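Local structure of NADP-dependent 2-hydroxyacid dehydrogenase (Rhizobium etli, 4XCV) at residues V92-M103 / A285-H296. The protein probably catalyses the NADP(H)-dependent interconversion of 2-hydroxyacids and 2-oxoacids, as a D-isomer-specific 2-hydroxyacid dehydrogenase, and binds NADPH. Numbering follows the deposited sequence. Where two conformers were deposited one is given.
Sequences VRFVDRSLTTRM and AAVSEENALFRH. With NDP (NADPH dihydro-nicotinamide-adenine-dinucleotide phosphate), chain B.
Ser288 OG donates a short hydrogen bond to Asp96 OD2 (2.6 Å), reaching the carboxylate oxygen through its anti lone pair. The methyl of Ala292 lies beside the same OD2, which also accepts from a water bound to Glu289 N, while OD1 closes an Asx turn by accepting from Ser98 N. With an alanine at this position, Ser288 OG and that water would probably lose their acceptor and the Asx turn its closing bond.

Next to this bond the CG of Phe94, anti to the backbone N (chi1 175°), brings the ring up against Leu293 and Ser288. Leu293 CD1 sits over one face in a CH-pi contact, 3.8 Å from the ring centroid, and Phe94 CE2 comes within 3.3 Å of Ser288 OG. The His296 ring meets Phe94 obliquely, planes at 42°; waters link its NE2 to Val92 O and its ND1 to Val95 O, which probably helps hold the ring's rotation.

On the nicotinamide side, Leu99 CG packs on Ala286 CB (3.5 Å), and Met103 CE lies 3.7 Å from NDP C3N. In the conformer described, Arg93 NH2 donates to NDP O2N (2.6 Å) at the guanidinium edge, with Val95 CG2 over one face. Arg116 of the second subunit binds Ala285 O and Arg102 O. Both segments run between the five-stranded-sheet domain and the Rossmann-type NADPH-binding domain, consistent with the interdomain linkers beside the cofactor cleft of D-2-hydroxyacid dehydrogenases.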
loop_
_atom_site.group_PDB
_atom_site.type_symbol
_atom_site.label_atom_id
_atom_site.label_comp_id
_atom_site.label_asym_id
_atom_site.label_seq_id
_atom_site.Cartn_x
_atom_site.Cartn_y
_atom_site.Cartn_z
ATOM N N VAL A 92 -26.884 -14.532 12.163
ATOM C CA VAL A 92 -25.858 -13.523 12.439
ATOM C C VAL A 92 -24.599 -13.880 11.676
ATOM O O VAL A 92 -24.077 -14.988 11.833
ATOM C CB VAL A 92 -25.565 -13.451 13.974
ATOM C CG1 VAL A 92 -24.408 -12.531 14.316
ATOM C CG2 VAL A 92 -26.789 -13.019 14.718
ATOM N N ARG A 93 -24.087 -12.964 10.856
ATOM C CA ARG A 93 -22.843 -13.256 10.157
ATOM C C ARG A 93 -21.638 -12.892 10.978
ATOM O O ARG A 93 -21.709 -12.132 11.929
ATOM C CB ARG A 93 -22.814 -12.627 8.776
ATOM C CG ARG A 93 -22.652 -11.172 8.828
ATOM C CD ARG A 93 -22.867 -10.622 7.413
ATOM N NE ARG A 93 -22.333 -9.326 7.313
ATOM C CZ ARG A 93 -21.123 -9.055 6.823
ATOM N NH1 ARG A 93 -20.282 -9.990 6.342
ATOM N NH2 ARG A 93 -20.758 -7.822 6.831
ATOM N N PHE A 94 -20.535 -13.553 10.678
ATOM C CA PHE A 94 -19.336 -13.375 11.393
ATOM C C PHE A 94 -18.669 -12.168 10.833
ATOM O O PHE A 94 -18.196 -12.205 9.694
ATOM C CB PHE A 94 -18.461 -14.611 11.279
ATOM C CG PHE A 94 -17.114 -14.456 11.904
ATOM C CD1 PHE A 94 -16.874 -13.611 13.005
ATOM C CD2 PHE A 94 -16.064 -15.210 11.427
ATOM C CE1 PHE A 94 -15.637 -13.462 13.532
ATOM C CE2 PHE A 94 -14.816 -15.114 12.029
ATOM C CZ PHE A 94 -14.615 -14.232 13.075
ATOM N N VAL A 95 -18.694 -11.071 11.576
ATOM C CA VAL A 95 -17.992 -9.885 11.262
ATOM C C VAL A 95 -16.908 -9.736 12.297
ATOM O O VAL A 95 -17.134 -9.391 13.486
ATOM C CB VAL A 95 -18.900 -8.624 11.179
ATOM C CG1 VAL A 95 -18.075 -7.372 10.982
ATOM C CG2 VAL A 95 -19.868 -8.780 10.031
ATOM N N ASP A 96 -15.739 -10.168 11.847
ATOM C CA ASP A 96 -14.559 -10.056 12.681
ATOM C C ASP A 96 -14.163 -8.578 12.603
ATOM O O ASP A 96 -13.513 -8.083 11.634
ATOM C CB ASP A 96 -13.500 -10.993 12.168
ATOM C CG ASP A 96 -12.248 -10.995 13.018
ATOM O OD1 ASP A 96 -12.111 -10.102 13.880
ATOM O OD2 ASP A 96 -11.390 -11.879 12.766
ATOM N N ARG A 97 -14.556 -7.860 13.621
ATOM C CA ARG A 97 -14.263 -6.419 13.744
ATOM C C ARG A 97 -12.813 -6.093 13.577
ATOM O O ARG A 97 -12.470 -5.004 13.057
ATOM C CB ARG A 97 -14.810 -5.900 15.104
ATOM N N SER A 98 -11.890 -7.025 13.887
ATOM C CA SER A 98 -10.413 -6.818 13.562
ATOM C C SER A 98 -9.866 -7.170 12.178
ATOM O O SER A 98 -8.774 -6.800 11.866
ATOM C CB SER A 98 -9.540 -7.640 14.585
ATOM O OG SER A 98 -10.082 -7.607 15.904
ATOM N N LEU A 99 -10.647 -7.880 11.346
ATOM C CA LEU A 99 -10.388 -8.282 10.007
ATOM C C LEU A 99 -10.567 -7.174 8.969
ATOM O O LEU A 99 -9.987 -7.189 7.850
ATOM C CB LEU A 99 -11.351 -9.390 9.663
ATOM C CG LEU A 99 -10.813 -10.313 8.626
ATOM C CD1 LEU A 99 -9.447 -10.841 9.110
ATOM C CD2 LEU A 99 -11.842 -11.416 8.491
ATOM N N THR A 100 -11.504 -6.272 9.227
ATOM C CA THR A 100 -11.738 -5.150 8.330
ATOM C C THR A 100 -10.457 -4.413 7.969
ATOM O O THR A 100 -10.173 -4.174 6.785
ATOM C CB THR A 100 -12.719 -4.182 8.965
ATOM O OG1 THR A 100 -13.915 -4.911 9.260
ATOM C CG2 THR A 100 -13.011 -3.026 8.088
ATOM N N THR A 101 -9.616 -4.093 8.961
ATOM C CA THR A 101 -8.415 -3.341 8.697
ATOM C C THR A 101 -7.422 -4.164 7.848
ATOM O O THR A 101 -6.661 -3.605 7.057
ATOM C CB THR A 101 -7.808 -2.764 10.003
ATOM O OG1 THR A 101 -6.939 -1.676 9.692
ATOM C CG2 THR A 101 -7.088 -3.810 10.817
ATOM N N ARG A 102 -7.428 -5.471 8.006
ATOM C CA ARG A 102 -6.547 -6.340 7.234
ATOM C C ARG A 102 -7.003 -6.422 5.785
ATOM O O ARG A 102 -6.193 -6.428 4.838
ATOM C CB ARG A 102 -6.419 -7.720 7.864
ATOM C CG ARG A 102 -5.733 -7.637 9.244
ATOM C CD ARG A 102 -5.337 -8.965 9.826
ATOM N NE ARG A 102 -4.293 -9.470 8.996
ATOM C CZ ARG A 102 -4.328 -10.574 8.278
ATOM N NH1 ARG A 102 -5.352 -11.458 8.427
ATOM N NH2 ARG A 102 -3.320 -10.814 7.493
ATOM N N MET A 103 -8.312 -6.429 5.532
ATOM C CA MET A 103 -8.802 -6.393 4.144
ATOM C C MET A 103 -8.379 -5.097 3.527
ATOM O O MET A 103 -7.929 -5.064 2.368
ATOM C CB MET A 103 -10.323 -6.506 4.080
ATOM C CG MET A 103 -10.819 -6.451 2.646
ATOM S SD MET A 103 -10.173 -7.726 1.548
ATOM C CE MET A 103 -11.315 -9.024 1.946
ATOM N N ALA A 285 -6.221 -12.952 2.248
ATOM C CA ALA A 285 -6.289 -11.470 2.431
ATOM C C ALA A 285 -6.794 -11.108 3.823
ATOM O O ALA A 285 -6.337 -10.134 4.419
ATOM C CB ALA A 285 -7.203 -10.850 1.415
ATOM N N ALA A 286 -7.772 -11.828 4.350
ATOM C CA ALA A 286 -8.394 -11.451 5.598
ATOM C C ALA A 286 -8.999 -12.729 6.203
ATOM O O ALA A 286 -10.165 -12.932 6.134
ATOM C CB ALA A 286 -9.463 -10.387 5.376
ATOM N N VAL A 287 -8.157 -13.596 6.692
ATOM C CA VAL A 287 -8.590 -14.815 7.369
ATOM C C VAL A 287 -8.501 -14.547 8.851
ATOM O O VAL A 287 -7.500 -14.013 9.358
ATOM C CB VAL A 287 -7.683 -16.014 6.984
ATOM C CG1 VAL A 287 -7.872 -17.210 7.931
ATOM C CG2 VAL A 287 -7.919 -16.414 5.534
ATOM N N SER A 288 -9.555 -14.903 9.577
ATOM C CA SER A 288 -9.640 -14.647 11.027
ATOM C C SER A 288 -8.689 -15.498 11.874
ATOM O O SER A 288 -8.544 -16.682 11.614
ATOM C CB SER A 288 -11.076 -14.897 11.505
ATOM O OG SER A 288 -11.919 -13.826 11.098
ATOM N N GLU A 289 -8.104 -14.900 12.908
ATOM C CA GLU A 289 -7.433 -15.682 13.965
ATOM C C GLU A 289 -8.496 -16.612 14.604
ATOM O O GLU A 289 -9.635 -16.198 14.811
ATOM C CB GLU A 289 -6.810 -14.695 14.959
ATOM C CG GLU A 289 -6.064 -15.272 16.139
ATOM C CD GLU A 289 -6.970 -15.487 17.328
ATOM O OE1 GLU A 289 -7.545 -14.484 17.863
ATOM O OE2 GLU A 289 -7.092 -16.664 17.713
ATOM N N GLU A 290 -8.121 -17.866 14.878
ATOM C CA GLU A 290 -9.101 -18.928 15.224
ATOM C C GLU A 290 -10.112 -18.678 16.385
ATOM O O GLU A 290 -11.183 -19.245 16.367
ATOM C CB GLU A 290 -8.368 -20.265 15.453
ATOM C CG GLU A 290 -7.400 -20.276 16.634
ATOM C CD GLU A 290 -6.751 -21.640 16.847
ATOM O OE1 GLU A 290 -6.893 -22.527 15.978
ATOM O OE2 GLU A 290 -6.118 -21.838 17.897
ATOM N N ASN A 291 -9.755 -17.840 17.353
ATOM C CA ASN A 291 -10.598 -17.468 18.487
ATOM C C ASN A 291 -11.568 -16.356 18.205
ATOM O O ASN A 291 -12.517 -16.162 18.968
ATOM C CB ASN A 291 -9.750 -16.992 19.645
ATOM C CG ASN A 291 -8.972 -18.106 20.273
ATOM O OD1 ASN A 291 -9.496 -18.804 21.101
ATOM N ND2 ASN A 291 -7.716 -18.264 19.899
ATOM N N ALA A 292 -11.301 -15.569 17.160
ATOM C CA ALA A 292 -12.092 -14.417 16.888
ATOM C C ALA A 292 -13.560 -14.746 16.635
ATOM O O ALA A 292 -14.462 -14.035 17.094
ATOM C CB ALA A 292 -11.543 -13.653 15.668
ATOM N N LEU A 293 -13.841 -15.844 15.933
ATOM C CA LEU A 293 -15.237 -16.276 15.702
ATOM C C LEU A 293 -15.978 -16.494 17.037
ATOM O O LEU A 293 -17.101 -16.098 17.218
ATOM C CB LEU A 293 -15.276 -17.593 14.860
ATOM C CG LEU A 293 -16.612 -18.278 14.658
ATOM C CD1 LEU A 293 -17.602 -17.356 13.956
ATOM C CD2 LEU A 293 -16.353 -19.561 13.871
ATOM N N PHE A 294 -15.302 -17.176 17.965
ATOM C CA PHE A 294 -15.912 -17.533 19.228
ATOM C C PHE A 294 -16.082 -16.318 20.100
ATOM O O PHE A 294 -17.109 -16.176 20.724
ATOM C CB PHE A 294 -15.091 -18.659 19.887
ATOM C CG PHE A 294 -15.122 -19.882 19.066
ATOM C CD1 PHE A 294 -16.172 -20.747 19.203
ATOM C CD2 PHE A 294 -14.219 -20.089 18.034
ATOM C CE1 PHE A 294 -16.308 -21.828 18.385
ATOM C CE2 PHE A 294 -14.356 -21.176 17.201
ATOM C CZ PHE A 294 -15.410 -22.052 17.410
ATOM N N ARG A 295 -15.119 -15.406 20.114
ATOM C CA ARG A 295 -15.333 -14.167 20.834
ATOM C C ARG A 295 -16.535 -13.372 20.308
ATOM O O ARG A 295 -17.319 -12.805 21.077
ATOM C CB ARG A 295 -14.085 -13.279 20.771
ATOM C CG ARG A 295 -12.849 -13.834 21.425
ATOM C CD ARG A 295 -13.021 -14.182 22.889
ATOM N NE ARG A 295 -13.550 -15.540 23.073
ATOM C CZ ARG A 295 -12.875 -16.671 22.925
ATOM N NH1 ARG A 295 -13.490 -17.842 23.155
ATOM N NH2 ARG A 295 -11.575 -16.667 22.584
ATOM N N HIS A 296 -16.685 -13.372 18.989
ATOM C CA HIS A 296 -17.835 -12.693 18.347
ATOM C C HIS A 296 -19.176 -13.306 18.765
ATOM O O HIS A 296 -20.135 -12.607 19.118
ATOM C CB HIS A 296 -17.611 -12.761 16.811
ATOM C CG HIS A 296 -18.861 -12.747 15.996
ATOM N ND1 HIS A 296 -19.557 -11.607 15.691
ATOM C CD2 HIS A 296 -19.524 -13.768 15.397
ATOM C CE1 HIS A 296 -20.594 -11.919 14.930
ATOM N NE2 HIS A 296 -20.607 -13.230 14.760
HETATM P PA NDP B . -21.725 -6.226 3.853
HETATM O O1A NDP B . -21.423 -5.305 4.995
HETATM O O2A NDP B . -22.949 -7.118 3.888
HETATM O O5B NDP B . -21.768 -5.320 2.535
HETATM C C5B NDP B . -22.185 -5.909 1.299
HETATM C C4B NDP B . -22.203 -4.808 0.266
HETATM O O4B NDP B . -22.488 -5.401 -0.997
HETATM C C3B NDP B . -23.268 -3.775 0.550
HETATM O O3B NDP B . -22.797 -2.461 0.187
HETATM C C2B NDP B . -24.363 -4.231 -0.378
HETATM O O2B NDP B . -25.273 -3.187 -0.820
HETATM C C1B NDP B . -23.553 -4.713 -1.579
HETATM N N9A NDP B . -24.307 -5.602 -2.466
HETATM C C8A NDP B . -24.836 -6.789 -2.109
HETATM N N7A NDP B . -25.557 -7.287 -3.160
HETATM C C5A NDP B . -25.489 -6.351 -4.153
HETATM C C6A NDP B . -26.066 -6.245 -5.418
HETATM N N6A NDP B . -26.809 -7.228 -5.928
HETATM N N1A NDP B . -25.809 -5.146 -6.136
HETATM C C2A NDP B . -25.029 -4.160 -5.642
HETATM N N3A NDP B . -24.450 -4.182 -4.430
HETATM C C4A NDP B . -24.705 -5.304 -3.723
HETATM O O3 NDP B . -20.471 -7.194 3.576
HETATM P PN NDP B . -18.921 -6.989 3.952
HETATM O O1N NDP B . -18.508 -5.665 3.404
HETATM O O2N NDP B . -18.692 -7.201 5.372
HETATM O O5D NDP B . -18.270 -8.201 3.180
HETATM C C5D NDP B . -18.455 -8.354 1.766
HETATM C C4D NDP B . -18.073 -9.798 1.418
HETATM O O4D NDP B . -16.668 -9.974 1.532
HETATM C C3D NDP B . -18.635 -10.855 2.328
HETATM O O3D NDP B . -19.979 -11.210 1.958
HETATM C C2D NDP B . -17.664 -12.016 2.181
HETATM O O2D NDP B . -18.161 -12.934 1.177
HETATM C C1D NDP B . -16.417 -11.382 1.636
HETATM N N1N NDP B . -15.214 -11.525 2.460
HETATM C C2N NDP B . -14.053 -12.012 1.916
HETATM C C3N NDP B . -12.959 -12.249 2.677
HETATM C C7N NDP B . -11.714 -12.719 2.127
HETATM O O7N NDP B . -10.909 -13.247 2.929
HETATM N N7N NDP B . -11.382 -12.594 0.855
HETATM C C4N NDP B . -12.973 -11.908 4.116
HETATM C C5N NDP B . -14.242 -11.367 4.568
HETATM C C6N NDP B . -15.309 -11.209 3.816
HETATM P P2B NDP B . -26.134 -2.358 0.276
HETATM O O1X NDP B . -27.125 -1.581 -0.527
HETATM O O2X NDP B . -26.766 -3.404 1.179
HETATM O O3X NDP B . -25.176 -1.546 1.049
HETATM O O HOH W 1 -21.733 -15.348 13.401
HETATM O O HOH W 2 -18.112 -9.253 15.732
HETATM O O HOH W 3 -9.076 -12.141 13.570
HETATM O O HOH W 4 -5.269 -13.568 6.520
HETATM O O HOH W 5 -6.281 -11.967 11.114
#